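Local coordinates for protein cephalosporin acylase (Bacillus halodurans, PDB 2NLZ) that probably acts as an N-terminal nucleophile amidohydrolase or acyltransferase of the gamma-glutamyltranspeptidase family, named as a cephalosporin acylase, at residues F442-N454 with A464-G476. The protein carries 1 engineered substitution. Residues are numbered along the deposited sequence; the frame is centred on the assembly and turned at random.
Sequences FMQPQGHMQVMMN and AALDAPRWQWTNG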
loop_
_atom_site.group_PDB
_atom_site.type_symbol
_atom_site.label_atom_id
_atom_site.label_comp_id
_atom_site.label_asym_id
_atom_site.label_seq_id
_atom_site.Cartn_x
_atom_site.Cartn_y
_atom_site.Cartn_z
ATOM N N PHE D 442 15.429 -25.544 -0.899
ATOM C CA PHE D 442 16.591 -24.805 -0.380
ATOM C C PHE D 442 16.224 -23.458 0.262
ATOM O O PHE D 442 17.084 -22.762 0.808
ATOM C CB PHE D 442 17.648 -24.624 -1.469
ATOM C CG PHE D 442 18.352 -25.900 -1.846
ATOM C CD1 PHE D 442 17.970 -26.619 -2.979
ATOM C CD2 PHE D 442 19.398 -26.384 -1.069
ATOM C CE1 PHE D 442 18.629 -27.799 -3.337
ATOM C CE2 PHE D 442 20.058 -27.564 -1.418
ATOM C CZ PHE D 442 19.671 -28.272 -2.555
ATOM N N MET D 443 14.941 -23.098 0.192
ATOM C CA MET D 443 14.401 -21.973 0.956
ATOM C C MET D 443 14.387 -22.299 2.462
ATOM O O MET D 443 14.474 -21.399 3.312
ATOM C CB MET D 443 12.981 -21.637 0.463
ATOM C CG MET D 443 12.101 -20.826 1.435
ATOM S SD MET D 443 12.464 -19.068 1.389
ATOM C CE MET D 443 11.563 -18.468 2.817
ATOM N N GLN D 444 14.308 -23.593 2.776
ATOM C CA GLN D 444 13.974 -24.048 4.126
ATOM C C GLN D 444 14.769 -23.424 5.273
ATOM O O GLN D 444 14.169 -22.803 6.163
ATOM C CB GLN D 444 13.898 -25.585 4.213
ATOM C CG GLN D 444 12.702 -26.142 3.426
ATOM C CD GLN D 444 12.201 -27.481 3.919
ATOM O OE1 GLN D 444 11.898 -28.368 3.124
ATOM N NE2 GLN D 444 12.099 -27.631 5.228
ATOM N N PRO D 445 16.111 -23.531 5.239
ATOM C CA PRO D 445 16.860 -22.916 6.333
ATOM C C PRO D 445 16.686 -21.392 6.395
ATOM O O PRO D 445 16.638 -20.818 7.493
ATOM C CB PRO D 445 18.309 -23.278 6.008
ATOM C CG PRO D 445 18.222 -24.436 5.070
ATOM C CD PRO D 445 17.001 -24.189 4.272
ATOM N N GLN D 446 16.574 -20.762 5.222
ATOM C CA GLN D 446 16.373 -19.322 5.119
ATOM C C GLN D 446 15.050 -18.911 5.748
ATOM O O GLN D 446 14.978 -17.895 6.457
ATOM C CB GLN D 446 16.462 -18.875 3.665
ATOM C CG GLN D 446 17.636 -19.518 2.928
ATOM C CD GLN D 446 17.926 -18.885 1.574
ATOM O OE1 GLN D 446 18.051 -17.656 1.447
ATOM N NE2 GLN D 446 18.053 -19.732 0.552
ATOM N N GLY D 447 14.020 -19.727 5.517
ATOM C CA GLY D 447 12.714 -19.544 6.156
ATOM C C GLY D 447 12.730 -19.788 7.658
ATOM O O GLY D 447 12.019 -19.123 8.415
ATOM N N HIS D 448 13.544 -20.748 8.080
ATOM C CA HIS D 448 13.776 -21.000 9.496
ATOM C C HIS D 448 14.472 -19.796 10.149
ATOM O O HIS D 448 14.113 -19.389 11.256
ATOM C CB HIS D 448 14.624 -22.259 9.682
ATOM C CG HIS D 448 13.845 -23.534 9.602
ATOM N ND1 HIS D 448 14.144 -24.632 10.375
ATOM C CD2 HIS D 448 12.775 -23.886 8.849
ATOM C CE1 HIS D 448 13.296 -25.608 10.100
ATOM N NE2 HIS D 448 12.460 -25.184 9.171
ATOM N N MET D 449 15.455 -19.218 9.465
ATOM C CA MET D 449 16.150 -18.066 10.026
ATOM C C MET D 449 15.202 -16.888 10.147
ATOM O O MET D 449 15.239 -16.161 11.143
ATOM C CB MET D 449 17.372 -17.662 9.195
ATOM C CG MET D 449 18.321 -16.750 9.970
ATOM S SD MET D 449 19.743 -16.006 9.114
ATOM C CE MET D 449 18.907 -15.264 7.755
ATOM N N GLN D 450 14.344 -16.714 9.140
ATOM C CA GLN D 450 13.423 -15.581 9.143
ATOM C C GLN D 450 12.366 -15.695 10.237
ATOM O O GLN D 450 12.228 -14.753 11.015
ATOM C CB GLN D 450 12.839 -15.302 7.756
ATOM C CG GLN D 450 13.878 -14.698 6.807
ATOM C CD GLN D 450 13.473 -14.768 5.338
ATOM O OE1 GLN D 450 12.652 -13.980 4.874
ATOM N NE2 GLN D 450 14.070 -15.692 4.597
ATOM N N VAL D 451 11.680 -16.842 10.352
ATOM C CA VAL D 451 10.661 -16.979 11.410
ATOM C C VAL D 451 11.278 -16.897 12.804
ATOM O O VAL D 451 10.656 -16.352 13.719
ATOM C CB VAL D 451 9.737 -18.245 11.305
ATOM C CG1 VAL D 451 9.092 -18.356 9.939
ATOM C CG2 VAL D 451 10.483 -19.507 11.644
ATOM N N MET D 452 12.503 -17.409 12.958
ATOM C CA MET D 452 13.174 -17.360 14.262
ATOM C C MET D 452 13.503 -15.932 14.676
ATOM O O MET D 452 13.281 -15.538 15.827
ATOM C CB MET D 452 14.419 -18.264 14.317
ATOM C CG MET D 452 14.123 -19.764 14.543
ATOM S SD MET D 452 13.096 -20.099 15.994
ATOM C CE MET D 452 11.422 -20.080 15.347
ATOM N N MET D 453 14.000 -15.147 13.730
ATOM C CA MET D 453 14.293 -13.746 14.014
ATOM C C MET D 453 13.020 -12.910 14.147
ATOM O O MET D 453 12.947 -12.017 14.989
ATOM C CB MET D 453 15.217 -13.177 12.958
ATOM C CG MET D 453 16.585 -13.752 13.048
ATOM S SD MET D 453 17.743 -12.615 12.324
ATOM C CE MET D 453 18.319 -13.627 11.009
ATOM N N ASN D 454 12.011 -13.220 13.335
ATOM C CA ASN D 454 10.697 -12.591 13.465
ATOM C C ASN D 454 10.082 -12.850 14.833
ATOM O O ASN D 454 9.374 -12.009 15.376
ATOM C CB ASN D 454 9.748 -13.080 12.367
ATOM C CG ASN D 454 10.154 -12.601 10.979
ATOM O OD1 ASN D 454 11.035 -11.756 10.827
ATOM N ND2 ASN D 454 9.517 -13.163 9.952
ATOM N N ALA D 464 1.601 -13.192 12.091
ATOM C CA ALA D 464 2.426 -12.087 11.610
ATOM C C ALA D 464 3.808 -12.571 11.137
ATOM O O ALA D 464 4.302 -12.117 10.111
ATOM C CB ALA D 464 2.566 -11.044 12.688
ATOM N N ALA D 465 4.412 -13.516 11.865
ATOM C CA ALA D 465 5.746 -14.009 11.502
ATOM C C ALA D 465 5.703 -14.666 10.139
ATOM O O ALA D 465 6.649 -14.557 9.359
ATOM C CB ALA D 465 6.275 -14.978 12.538
ATOM N N LEU D 466 4.587 -15.335 9.872
ATOM C CA LEU D 466 4.330 -15.990 8.596
ATOM C C LEU D 466 3.885 -15.010 7.497
ATOM O O LEU D 466 4.273 -15.165 6.345
ATOM C CB LEU D 466 3.273 -17.075 8.797
ATOM C CG LEU D 466 3.716 -18.522 8.984
ATOM C CD1 LEU D 466 5.157 -18.639 9.364
ATOM C CD2 LEU D 466 2.845 -19.154 10.010
ATOM N N ASP D 467 3.067 -14.022 7.863
ATOM C CA ASP D 467 2.622 -12.959 6.944
ATOM C C ASP D 467 3.770 -12.140 6.367
ATOM O O ASP D 467 3.700 -11.725 5.210
ATOM C CB ASP D 467 1.675 -11.984 7.657
ATOM C CG ASP D 467 0.347 -12.611 8.025
ATOM O OD1 ASP D 467 -0.062 -13.586 7.352
ATOM O OD2 ASP D 467 -0.286 -12.122 8.989
ATOM N N ALA D 468 4.795 -11.901 7.196
ATOM C CA ALA D 468 5.953 -11.064 6.871
ATOM C C ALA D 468 6.593 -11.409 5.521
ATOM O O ALA D 468 6.751 -12.591 5.190
ATOM C CB ALA D 468 6.984 -11.149 7.983
ATOM N N PRO D 469 6.940 -10.370 4.732
ATOM C CA PRO D 469 7.558 -10.536 3.412
ATOM C C PRO D 469 8.878 -11.273 3.518
ATOM O O PRO D 469 9.573 -11.144 4.529
ATOM C CB PRO D 469 7.792 -9.099 2.942
ATOM C CG PRO D 469 7.748 -8.262 4.201
ATOM C CD PRO D 469 6.751 -8.948 5.073
ATOM N N ARG D 470 9.213 -12.041 2.488
ATOM C CA ARG D 470 10.340 -12.952 2.569
ATOM C C ARG D 470 11.386 -12.720 1.508
ATOM O O ARG D 470 11.083 -12.318 0.394
ATOM C CB ARG D 470 9.867 -14.404 2.516
ATOM C CG ARG D 470 9.140 -14.857 3.781
ATOM C CD ARG D 470 8.479 -16.200 3.580
ATOM N NE ARG D 470 7.465 -16.473 4.591
ATOM C CZ ARG D 470 6.494 -17.378 4.459
ATOM N NH1 ARG D 470 6.403 -18.101 3.346
ATOM N NH2 ARG D 470 5.605 -17.556 5.441
ATOM N N TRP D 471 12.632 -12.976 1.878
ATOM C CA TRP D 471 13.728 -12.992 0.935
ATOM C C TRP D 471 14.279 -14.407 0.849
ATOM O O TRP D 471 14.085 -15.206 1.773
ATOM C CB TRP D 471 14.830 -12.038 1.394
ATOM C CG TRP D 471 15.280 -12.319 2.783
ATOM C CD1 TRP D 471 14.830 -11.722 3.931
ATOM C CD2 TRP D 471 16.260 -13.285 3.188
ATOM N NE1 TRP D 471 15.471 -12.257 5.019
ATOM C CE2 TRP D 471 16.350 -13.219 4.588
ATOM C CE3 TRP D 471 17.065 -14.196 2.500
ATOM C CZ2 TRP D 471 17.212 -14.034 5.312
ATOM C CZ3 TRP D 471 17.920 -15.012 3.225
ATOM C CH2 TRP D 471 17.988 -14.925 4.612
ATOM N N GLN D 472 14.959 -14.715 -0.257
ATOM C CA GLN D 472 15.754 -15.938 -0.345
ATOM C C GLN D 472 16.944 -15.830 -1.284
ATOM O O GLN D 472 16.814 -15.359 -2.409
ATOM C CB GLN D 472 14.902 -17.165 -0.676
ATOM C CG GLN D 472 14.391 -17.284 -2.088
ATOM C CD GLN D 472 13.850 -18.671 -2.354
ATOM O OE1 GLN D 472 14.507 -19.674 -2.056
ATOM N NE2 GLN D 472 12.644 -18.741 -2.902
ATOM N N TRP D 473 18.104 -16.266 -0.797
ATOM C CA TRP D 473 19.338 -16.291 -1.584
ATOM C C TRP D 473 19.389 -17.528 -2.487
ATOM O O TRP D 473 19.031 -18.620 -2.058
ATOM C CB TRP D 473 20.544 -16.275 -0.642
ATOM C CG TRP D 473 21.814 -16.687 -1.276
ATOM C CD1 TRP D 473 22.651 -15.906 -2.000
ATOM C CD2 TRP D 473 22.397 -17.986 -1.249
ATOM N NE1 TRP D 473 23.730 -16.631 -2.425
ATOM C CE2 TRP D 473 23.596 -17.917 -1.979
ATOM C CE3 TRP D 473 22.018 -19.203 -0.682
ATOM C CZ2 TRP D 473 24.425 -19.022 -2.158
ATOM C CZ3 TRP D 473 22.845 -20.300 -0.858
ATOM C CH2 TRP D 473 24.035 -20.201 -1.593
ATOM N N THR D 474 19.845 -17.354 -3.727
ATOM C CA THR D 474 19.986 -18.481 -4.664
ATOM C C THR D 474 21.433 -18.789 -5.081
ATOM O O THR D 474 21.962 -19.842 -4.723
ATOM C CB THR D 474 19.133 -18.299 -5.948
ATOM O OG1 THR D 474 19.528 -17.099 -6.633
ATOM C CG2 THR D 474 17.645 -18.251 -5.618
ATOM N N ASN D 475 22.063 -17.879 -5.835
ATOM C CA ASN D 475 23.329 -18.171 -6.519
ATOM C C ASN D 475 24.564 -17.660 -5.819
ATOM O O ASN D 475 25.258 -18.408 -5.142
ATOM C CB ASN D 475 23.320 -17.623 -7.947
ATOM C CG ASN D 475 22.605 -18.530 -8.915
ATOM O OD1 ASN D 475 22.382 -19.708 -8.631
ATOM N ND2 ASN D 475 22.241 -17.989 -10.076
ATOM N N GLY D 476 24.864 -16.387 -6.013
ATOM C CA GLY D 476 26.088 -15.825 -5.480
ATOM C C GLY D 476 25.716 -14.576 -4.726
ATOM O O GLY D 476 25.611 -14.582 -3.496
#
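Gln446 and Gln450, one turn apart on helix 444-454, reach across to strand 471-473, whose axis approaches the helix axis to 8.5 Å and runs at 140° to it, nearer antiparallel than parallel. Each glutamine amide meets both backbone polar groups of a single strand residue. For Gln446, Trp473 N donates to OE1 (2.6 Å) and NE2 donates to Trp473 O (3.0 Å), both in the carbonyl planes of their acceptors. Gln450 repeats the pairing on Trp471, with both bonds tilted out of the carbonyl planes of their acceptors: Trp471 N is 3.2 Å from Gln450 OE1, and Gln450 NE2 is 2.9 Å from Trp471 O. With CG anti to the carbonyl carbon (chi1 -72°) and the chain extended beyond it, the Gln450 amide lies over one face of the Trp471 indole, 9° from parallel, NE2 above the ring centre. Met449 CE meets the edge of that ring in its plane, while Trp471 NE1 hydrogen-bonds to Gln300 OE1 of helix 294-314. On the other flank, Met443 SD packs 3.7 Å from Gln472 CB. Farther along, Asn454 ND2 donates to Ala465 O at 3.2 Å, and Asn454 OD1 accepts from Lys291 NZ. Because the strand's other edge pairs with strand 478-481, these buried amides occupy its remaining edge and satisfy the N-H and C=O of Trp471 and Trp473, much as a neighbouring strand would, consistent with the two glutamines setting the strand's register on the helix.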